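Local coordinates for Alpha/beta hydrolase fold-3 domain protein (Sulfolobus islandicus, PDB 5LK6) that probably hydrolyses carboxylic ester bonds, as a thermostable lipase/carboxylesterase of the alpha/beta hydrolase fold, at residues A[20-24]-A[25-29]. Numbering follows the deposited sequence.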
loop_
_atom_site.group_PDB
_atom_site.type_symbol
_atom_site.label_atom_id
_atom_site.label_comp_id
_atom_site.label_asym_id
_atom_site.label_seq_id
_atom_site.Cartn_x
_atom_site.Cartn_y
_atom_site.Cartn_z
ATOM N N GLY A 20 -31.466 -1.536 -0.617
ATOM C CA GLY A 20 -32.629 -0.818 -1.119
ATOM C C GLY A 20 -33.563 -1.558 -2.081
ATOM O O GLY A 20 -34.501 -0.940 -2.514
ATOM N N LYS A 21 -33.310 -2.832 -2.443
ATOM C CA LYS A 21 -34.227 -3.671 -3.257
ATOM C C LYS A 21 -34.682 -4.904 -2.493
ATOM O O LYS A 21 -35.308 -5.788 -3.059
ATOM C CB LYS A 21 -33.571 -4.178 -4.575
ATOM C CG LYS A 21 -32.963 -3.128 -5.511
ATOM C CD LYS A 21 -34.007 -2.128 -6.029
ATOM C CE LYS A 21 -33.376 -1.003 -6.849
ATOM N NZ LYS A 21 -34.283 0.181 -6.825
ATOM N N ALA A 22 -34.310 -5.011 -1.231
ATOM C CA ALA A 22 -34.654 -6.157 -0.370
ATOM C C ALA A 22 -34.744 -5.636 1.049
ATOM O O ALA A 22 -34.285 -4.504 1.363
ATOM C CB ALA A 22 -33.613 -7.256 -0.477
ATOM N N SER A 23 -35.331 -6.453 1.901
ATOM C CA SER A 23 -35.504 -6.063 3.270
ATOM C C SER A 23 -34.145 -5.955 4.000
ATOM O O SER A 23 -33.134 -6.470 3.529
ATOM C CB SER A 23 -36.408 -7.045 3.978
ATOM O OG SER A 23 -35.711 -8.262 4.248
ATOM N N VAL A 24 -34.147 -5.250 5.135
ATOM C CA VAL A 24 -33.007 -5.126 6.006
ATOM C C VAL A 24 -32.482 -6.495 6.376
ATOM O O VAL A 24 -31.318 -6.714 6.302
ATOM C CB VAL A 24 -33.380 -4.378 7.284
ATOM C CG1 VAL A 24 -32.219 -4.403 8.296
ATOM C CG2 VAL A 24 -33.751 -2.924 7.001
ATOM N N ASP A 25 -33.339 -7.431 6.757
ATOM C CA ASP A 25 -32.865 -8.769 7.100
ATOM C C ASP A 25 -32.347 -9.542 5.923
ATOM O O ASP A 25 -31.404 -10.281 6.071
ATOM C CB ASP A 25 -33.967 -9.617 7.699
ATOM C CG ASP A 25 -34.030 -9.517 9.151
ATOM O OD1 ASP A 25 -33.944 -8.376 9.675
ATOM O OD2 ASP A 25 -34.192 -10.606 9.760
ATOM N N GLU A 26 -33.034 -9.455 4.787
ATOM C CA GLU A 26 -32.575 -10.100 3.583
ATOM C C GLU A 26 -31.160 -9.605 3.235
ATOM O O GLU A 26 -30.319 -10.434 2.910
ATOM C CB GLU A 26 -33.568 -9.957 2.416
ATOM C CG GLU A 26 -34.751 -10.958 2.449
ATOM C CD GLU A 26 -36.135 -10.471 1.869
ATOM O OE1 GLU A 26 -36.232 -9.394 1.165
ATOM O OE2 GLU A 26 -37.142 -11.223 2.114
ATOM N N VAL A 27 -30.866 -8.301 3.358
ATOM C CA VAL A 27 -29.510 -7.809 2.998
ATOM C C VAL A 27 -28.451 -8.131 4.053
ATOM O O VAL A 27 -27.299 -8.386 3.737
ATOM C CB VAL A 27 -29.435 -6.327 2.589
ATOM C CG1 VAL A 27 -30.272 -6.060 1.350
ATOM C CG2 VAL A 27 -29.804 -5.410 3.723
ATOM N N ARG A 28 -28.843 -8.137 5.302
ATOM C CA ARG A 28 -27.955 -8.632 6.331
ATOM C C ARG A 28 -27.549 -10.070 6.047
ATOM O O ARG A 28 -26.366 -10.368 6.160
ATOM C CB ARG A 28 -28.596 -8.527 7.699
ATOM C CG ARG A 28 -28.604 -7.098 8.168
ATOM C CD ARG A 28 -29.425 -6.899 9.435
ATOM N NE ARG A 28 -29.297 -5.515 9.860
ATOM C CZ ARG A 28 -30.010 -4.927 10.790
ATOM N NH1 ARG A 28 -30.952 -5.576 11.442
ATOM N NH2 ARG A 28 -29.768 -3.651 11.051
ATOM N N LYS A 29 -28.510 -10.919 5.644
ATOM C CA LYS A 29 -28.230 -12.322 5.422
ATOM C C LYS A 29 -27.282 -12.407 4.220
ATOM O O LYS A 29 -26.201 -13.046 4.312
ATOM C CB LYS A 29 -29.518 -13.215 5.362
ATOM C CG LYS A 29 -29.410 -14.649 4.747
ATOM C CD LYS A 29 -30.012 -15.852 5.561
ATOM C CE LYS A 29 -31.544 -15.887 5.739
ATOM N NZ LYS A 29 -32.238 -16.728 4.715
#
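Ser23 and Glu26 trade bonds at the start of helix 24-36 and so form a capping box, with Ser23 as the N-cap. Ser23 OG, turned between its own N and carbonyl carbon (chi1 75°), accepts from Glu26 N at 3.0 Å. In return, Glu26 OE1 accepts a nearly straight hydrogen bond (172°) from Ser23 N at 3.2 Å, the N-H coming from above the carboxylate plane. Behind the box the first turn is closed by the backbone bonds Val27 N to Ser23 O (2.9 Å) and Arg28 N to Val24 O (3.0 Å).

The more closely packed side joins an apolar pair to a charged group. Val27, buried, sets CG1 against Ala22 CB at 4.0 Å and also touches Ile19 of the same loop and Ile84 of a distant one. Val24 CG1, one turn before Arg28, sits over the centre of one guanidinium face, 3.4 Å from Arg28 CZ, the two side chains running alongside each other. Arg28 NH2 donates a hydrogen bond to Val83 O and forms a salt bridge with Glu115; an alanine here would probably leave both without this partner and remove the flat group under Val24 CG1.

The capping pair, by contrast, lies on the solvent side, where Glu26 is exposed. Its carboxylate is likely to interact favourably with the helix dipole.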